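Cytochrome P450 CYP260B1 (Sorangium cellulosum, PDB 5HIW) is a bacterial cytochrome P450, a helix-rich protein that binds a haem, protoporphyrin IX containing iron, within its single chain. Local coordinates at residues A[241-255]-A[352-364]. Sequence-based numbering, arbitrary orientation.
Sequences LVALLAHPDAMNQLR and VSLLLERFPALRA
R255 reaches from helix 248-255 to the C-terminal end of helix 352-358, where the cytochrome P450 fold packs two consecutive helices, 241-245 and 248-255, against a later helix and the turn that follows it. In the modelled conformer, one of two, its NH1 donates to L356 O at 2.7 Å; this oxygen lies in the guanidinium plane, while NH1 stands above the carbonyl plane, 54° out of it. NH2 adds a weak bond to the same oxygen. A long side chain ending in a flat, cationic guanidinium suits this helix end: four residues after L356 comes P360, which has no N-H to give, and L356 O receives only a weak helical bond from F359 N. The side chain bends at chi2 (-138°), which helps bring the guanidinium to L356 O; P360 O, over one face, is not hydrogen-bonded to it.

Deeper in, branched aliphatic side chains fill the gap between helices 241-245 and 352-358, whose axes come no closer than 12.6 Å. L244 and V352 meet tip to tip, CD1 to CG1 at 3.7 Å, whereas L241 crosses L355 at about a right angle, and F127 of helix 123-128 touches both L241 and V352. Flexible M251, bent at chi3, lays its CE 3.6 Å from L356 CD2 and also against L362. L362 has its CG swung opposite the backbone N (chi1 -173°), which sets CG against L245 CD2 at 3.7 Å. Beside this pair one water donates to L245 O at 2.8 Å and accepts from A364 N at 3.0 Å.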
loop_
_atom_site.group_PDB
_atom_site.type_symbol
_atom_site.label_atom_id
_atom_site.label_comp_id
_atom_site.label_asym_id
_atom_site.label_seq_id
_atom_site.Cartn_x
_atom_site.Cartn_y
_atom_site.Cartn_z
ATOM N N LEU A 241 -7.946 -8.045 7.254
ATOM C CA LEU A 241 -9.013 -8.948 7.449
ATOM C C LEU A 241 -8.461 -10.385 7.672
ATOM O O LEU A 241 -9.034 -11.089 8.444
ATOM C CB LEU A 241 -9.922 -8.938 6.239
ATOM C CG LEU A 241 -10.786 -7.667 6.201
ATOM C CD1 LEU A 241 -11.502 -7.739 4.884
ATOM C CD2 LEU A 241 -11.751 -7.507 7.311
ATOM N N VAL A 242 -7.422 -10.762 6.960
ATOM C CA VAL A 242 -6.800 -12.090 7.156
ATOM C C VAL A 242 -6.417 -12.229 8.616
ATOM O O VAL A 242 -6.791 -13.222 9.295
ATOM C CB VAL A 242 -5.615 -12.327 6.225
ATOM C CG1 VAL A 242 -4.747 -13.559 6.644
ATOM C CG2 VAL A 242 -6.060 -12.518 4.767
ATOM N N ALA A 243 -5.689 -11.255 9.093
ATOM C CA ALA A 243 -5.169 -11.260 10.487
ATOM C C ALA A 243 -6.271 -11.334 11.445
ATOM O O ALA A 243 -6.155 -12.058 12.469
ATOM C CB ALA A 243 -4.348 -10.035 10.745
ATOM N N LEU A 244 -7.346 -10.556 11.241
ATOM C CA LEU A 244 -8.458 -10.646 12.173
ATOM C C LEU A 244 -9.225 -11.984 12.089
ATOM O O LEU A 244 -9.458 -12.638 13.120
ATOM C CB LEU A 244 -9.475 -9.481 12.029
ATOM C CG LEU A 244 -8.768 -8.135 12.337
ATOM C CD1 LEU A 244 -9.714 -6.983 12.158
ATOM C CD2 LEU A 244 -8.111 -8.048 13.715
ATOM N N LEU A 245 -9.653 -12.385 10.901
ATOM C CA LEU A 245 -10.414 -13.613 10.753
ATOM C C LEU A 245 -9.602 -14.839 11.157
ATOM O O LEU A 245 -10.176 -15.818 11.658
ATOM C CB LEU A 245 -10.886 -13.803 9.353
ATOM C CG LEU A 245 -11.810 -12.733 8.743
ATOM C CD1 LEU A 245 -12.045 -13.040 7.273
ATOM C CD2 LEU A 245 -13.106 -12.664 9.488
ATOM N N ALA A 246 -8.291 -14.796 10.989
ATOM C CA ALA A 246 -7.435 -15.928 11.403
ATOM C C ALA A 246 -7.218 -15.982 12.950
ATOM O O ALA A 246 -6.572 -16.923 13.433
ATOM C CB ALA A 246 -6.082 -15.881 10.709
ATOM N N HIS A 247 -7.680 -15.017 13.705
ATOM C CA HIS A 247 -7.343 -14.938 15.170
ATOM C C HIS A 247 -8.589 -14.686 15.875
ATOM O O HIS A 247 -8.898 -13.581 16.328
ATOM C CB HIS A 247 -6.189 -13.940 15.511
ATOM C CG HIS A 247 -4.900 -14.308 14.852
ATOM N ND1 HIS A 247 -4.518 -13.799 13.648
ATOM C CD2 HIS A 247 -3.948 -15.209 15.188
ATOM C CE1 HIS A 247 -3.374 -14.333 13.275
ATOM N NE2 HIS A 247 -3.008 -15.204 14.193
ATOM N N PRO A 248 -9.428 -15.732 15.956
ATOM C CA PRO A 248 -10.633 -15.458 16.670
ATOM C C PRO A 248 -10.440 -15.015 18.149
ATOM O O PRO A 248 -11.325 -14.408 18.666
ATOM C CB PRO A 248 -11.391 -16.825 16.585
ATOM C CG PRO A 248 -10.302 -17.786 16.503
ATOM C CD PRO A 248 -9.381 -17.124 15.495
ATOM N N ASP A 249 -9.329 -15.320 18.831
ATOM C CA ASP A 249 -9.163 -14.826 20.213
ATOM C C ASP A 249 -9.037 -13.267 20.162
ATOM O O ASP A 249 -9.555 -12.523 20.999
ATOM C CB ASP A 249 -7.915 -15.450 20.901
ATOM C CG ASP A 249 -8.101 -16.983 21.354
ATOM O OD1 ASP A 249 -9.235 -17.486 21.355
ATOM O OD2 ASP A 249 -7.099 -17.676 21.740
ATOM N N ALA A 250 -8.337 -12.785 19.154
ATOM C CA ALA A 250 -8.134 -11.358 18.966
ATOM C C ALA A 250 -9.420 -10.726 18.549
ATOM O O ALA A 250 -9.738 -9.648 18.985
ATOM C CB ALA A 250 -7.071 -11.124 17.887
ATOM N N MET A 251 -10.207 -11.399 17.694
ATOM C CA MET A 251 -11.450 -10.768 17.248
ATOM C C MET A 251 -12.400 -10.669 18.426
ATOM O O MET A 251 -13.132 -9.721 18.519
ATOM C CB MET A 251 -12.109 -11.505 16.080
ATOM C CG MET A 251 -11.803 -10.801 14.747
ATOM S SD MET A 251 -12.531 -11.570 13.281
ATOM C CE MET A 251 -14.212 -10.979 13.392
ATOM N N ASN A 252 -12.311 -11.604 19.355
ATOM C CA ASN A 252 -13.123 -11.518 20.604
ATOM C C ASN A 252 -12.722 -10.348 21.551
ATOM O O ASN A 252 -13.583 -9.605 22.083
ATOM C CB ASN A 252 -13.100 -12.867 21.356
ATOM C CG ASN A 252 -13.958 -13.928 20.678
ATOM O OD1 ASN A 252 -14.871 -13.614 19.906
ATOM N ND2 ASN A 252 -13.645 -15.199 20.946
ATOM N N GLN A 253 -11.428 -10.199 21.760
ATOM C CA GLN A 253 -10.913 -9.057 22.478
ATOM C C GLN A 253 -11.382 -7.736 21.840
ATOM O O GLN A 253 -11.831 -6.811 22.591
ATOM C CB GLN A 253 -9.389 -9.124 22.582
ATOM C CG GLN A 253 -8.860 -10.254 23.464
ATOM C CD GLN A 253 -7.371 -10.487 23.296
ATOM O OE1 GLN A 253 -6.892 -10.777 22.203
ATOM N NE2 GLN A 253 -6.626 -10.340 24.373
ATOM N N LEU A 254 -11.298 -7.611 20.496
ATOM C CA LEU A 254 -11.704 -6.353 19.818
ATOM C C LEU A 254 -13.157 -6.014 20.036
ATOM O O LEU A 254 -13.530 -4.859 20.031
ATOM C CB LEU A 254 -11.400 -6.307 18.297
ATOM C CG LEU A 254 -9.926 -6.102 17.917
ATOM C CD1 LEU A 254 -9.657 -6.509 16.490
ATOM C CD2 LEU A 254 -9.391 -4.682 18.161
ATOM N N ARG A 255 -14.014 -7.022 20.124
ATOM C CA ARG A 255 -15.445 -6.791 20.318
ATOM C C ARG A 255 -15.661 -6.182 21.691
ATOM O O ARG A 255 -16.396 -5.219 21.848
ATOM C CB ARG A 255 -16.229 -8.106 20.213
ATOM C CG ARG A 255 -16.020 -8.849 18.899
ATOM C CD ARG A 255 -17.303 -9.446 18.309
ATOM N NE ARG A 255 -17.173 -9.643 16.860
ATOM C CZ ARG A 255 -17.657 -8.820 15.933
ATOM N NH1 ARG A 255 -18.337 -7.735 16.279
ATOM N NH2 ARG A 255 -17.473 -9.106 14.649
ATOM N N VAL A 352 -13.036 -1.288 8.805
ATOM C CA VAL A 352 -13.065 -2.511 9.558
ATOM C C VAL A 352 -13.911 -2.410 10.797
ATOM O O VAL A 352 -14.643 -3.366 11.126
ATOM C CB VAL A 352 -11.636 -3.061 9.777
ATOM C CG1 VAL A 352 -11.654 -4.163 10.789
ATOM C CG2 VAL A 352 -11.084 -3.571 8.478
ATOM N N SER A 353 -13.892 -1.267 11.474
ATOM C CA SER A 353 -14.791 -1.044 12.608
ATOM C C SER A 353 -16.300 -1.173 12.243
ATOM O O SER A 353 -17.062 -1.825 12.942
ATOM C CB SER A 353 -14.497 0.269 13.342
ATOM O OG SER A 353 -14.574 1.414 12.524
ATOM N N LEU A 354 -16.660 -0.661 11.103
ATOM C CA LEU A 354 -18.032 -0.748 10.643
ATOM C C LEU A 354 -18.435 -2.132 10.268
ATOM O O LEU A 354 -19.595 -2.539 10.530
ATOM C CB LEU A 354 -18.265 0.231 9.524
ATOM C CG LEU A 354 -18.304 1.672 10.000
ATOM C CD1 LEU A 354 -18.361 2.612 8.827
ATOM C CD2 LEU A 354 -19.432 1.946 10.960
ATOM N N LEU A 355 -17.523 -2.866 9.653
ATOM C CA LEU A 355 -17.769 -4.272 9.242
ATOM C C LEU A 355 -17.948 -5.123 10.480
ATOM O O LEU A 355 -18.899 -5.942 10.582
ATOM C CB LEU A 355 -16.582 -4.777 8.434
ATOM C CG LEU A 355 -16.657 -6.201 7.899
ATOM C CD1 LEU A 355 -17.733 -6.317 6.829
ATOM C CD2 LEU A 355 -15.309 -6.655 7.344
ATOM N N LEU A 356 -17.055 -4.924 11.450
ATOM C CA LEU A 356 -17.038 -5.745 12.710
ATOM C C LEU A 356 -18.299 -5.491 13.494
ATOM O O LEU A 356 -18.942 -6.440 13.956
ATOM C CB LEU A 356 -15.792 -5.486 13.613
ATOM C CG LEU A 356 -14.457 -5.966 13.070
ATOM C CD1 LEU A 356 -13.390 -5.592 14.087
ATOM C CD2 LEU A 356 -14.381 -7.455 12.751
ATOM N N GLU A 357 -18.716 -4.234 13.582
ATOM C CA GLU A 357 -19.843 -3.954 14.448
ATOM C C GLU A 357 -21.137 -4.451 13.800
ATOM O O GLU A 357 -22.094 -4.748 14.493
ATOM C CB GLU A 357 -19.943 -2.482 14.809
ATOM C CG GLU A 357 -20.898 -1.701 13.948
ATOM C CD GLU A 357 -21.303 -0.380 14.562
ATOM O OE1 GLU A 357 -21.131 0.661 13.876
ATOM O OE2 GLU A 357 -21.785 -0.409 15.722
ATOM N N ARG A 358 -21.167 -4.498 12.477
ATOM C CA ARG A 358 -22.351 -4.936 11.748
ATOM C C ARG A 358 -22.499 -6.464 11.696
ATOM O O ARG A 358 -23.604 -6.961 11.588
ATOM C CB ARG A 358 -22.329 -4.388 10.347
ATOM C CG ARG A 358 -23.647 -4.598 9.591
ATOM C CD ARG A 358 -24.726 -3.694 10.181
ATOM N NE ARG A 358 -26.051 -3.946 9.622
ATOM C CZ ARG A 358 -26.795 -5.038 9.856
ATOM N NH1 ARG A 358 -26.372 -6.028 10.651
ATOM N NH2 ARG A 358 -27.990 -5.149 9.272
ATOM N N PHE A 359 -21.399 -7.194 11.745
ATOM C CA PHE A 359 -21.426 -8.636 11.620
ATOM C C PHE A 359 -20.792 -9.245 12.851
ATOM O O PHE A 359 -19.659 -9.724 12.826
ATOM C CB PHE A 359 -20.741 -9.055 10.325
ATOM C CG PHE A 359 -21.473 -8.574 9.107
ATOM C CD1 PHE A 359 -22.686 -9.152 8.756
ATOM C CD2 PHE A 359 -20.976 -7.546 8.322
ATOM C CE1 PHE A 359 -23.381 -8.715 7.663
ATOM C CE2 PHE A 359 -21.692 -7.087 7.250
ATOM C CZ PHE A 359 -22.898 -7.680 6.911
ATOM N N PRO A 360 -21.522 -9.204 13.960
ATOM C CA PRO A 360 -21.105 -9.908 15.186
ATOM C C PRO A 360 -20.544 -11.322 14.910
ATOM O O PRO A 360 -19.596 -11.712 15.525
ATOM C CB PRO A 360 -22.408 -10.000 15.981
ATOM C CG PRO A 360 -23.177 -8.804 15.568
ATOM C CD PRO A 360 -22.796 -8.479 14.147
ATOM N N ALA A 361 -21.083 -12.073 13.951
ATOM C CA ALA A 361 -20.639 -13.467 13.745
ATOM C C ALA A 361 -19.522 -13.673 12.749
ATOM O O ALA A 361 -19.196 -14.814 12.418
ATOM C CB ALA A 361 -21.851 -14.328 13.311
ATOM N N LEU A 362 -18.980 -12.565 12.210
ATOM C CA LEU A 362 -17.976 -12.607 11.157
ATOM C C LEU A 362 -16.887 -13.628 11.459
ATOM O O LEU A 362 -16.293 -13.564 12.498
ATOM C CB LEU A 362 -17.366 -11.211 10.997
ATOM C CG LEU A 362 -16.399 -11.010 9.821
ATOM C CD1 LEU A 362 -17.098 -11.385 8.532
ATOM C CD2 LEU A 362 -15.879 -9.591 9.716
ATOM N N ARG A 363 -16.610 -14.529 10.527
ATOM C CA ARG A 363 -15.548 -15.490 10.670
ATOM C C ARG A 363 -15.073 -16.100 9.408
ATOM O O ARG A 363 -15.707 -16.019 8.318
ATOM C CB ARG A 363 -16.000 -16.588 11.670
ATOM C CG ARG A 363 -17.178 -17.370 11.158
ATOM C CD ARG A 363 -17.985 -18.098 12.241
ATOM N NE ARG A 363 -19.074 -18.882 11.635
ATOM C CZ ARG A 363 -20.261 -18.396 11.271
ATOM N NH1 ARG A 363 -21.138 -19.216 10.732
ATOM N NH2 ARG A 363 -20.597 -17.110 11.438
ATOM N N ALA A 364 -13.947 -16.785 9.528
ATOM C CA ALA A 364 -13.363 -17.438 8.439
ATOM C C ALA A 364 -14.319 -18.525 7.933
ATOM O O ALA A 364 -14.979 -19.149 8.743
ATOM C CB ALA A 364 -12.066 -18.081 8.859
HETATM O O HOH W 1 -12.798 -16.637 12.286
#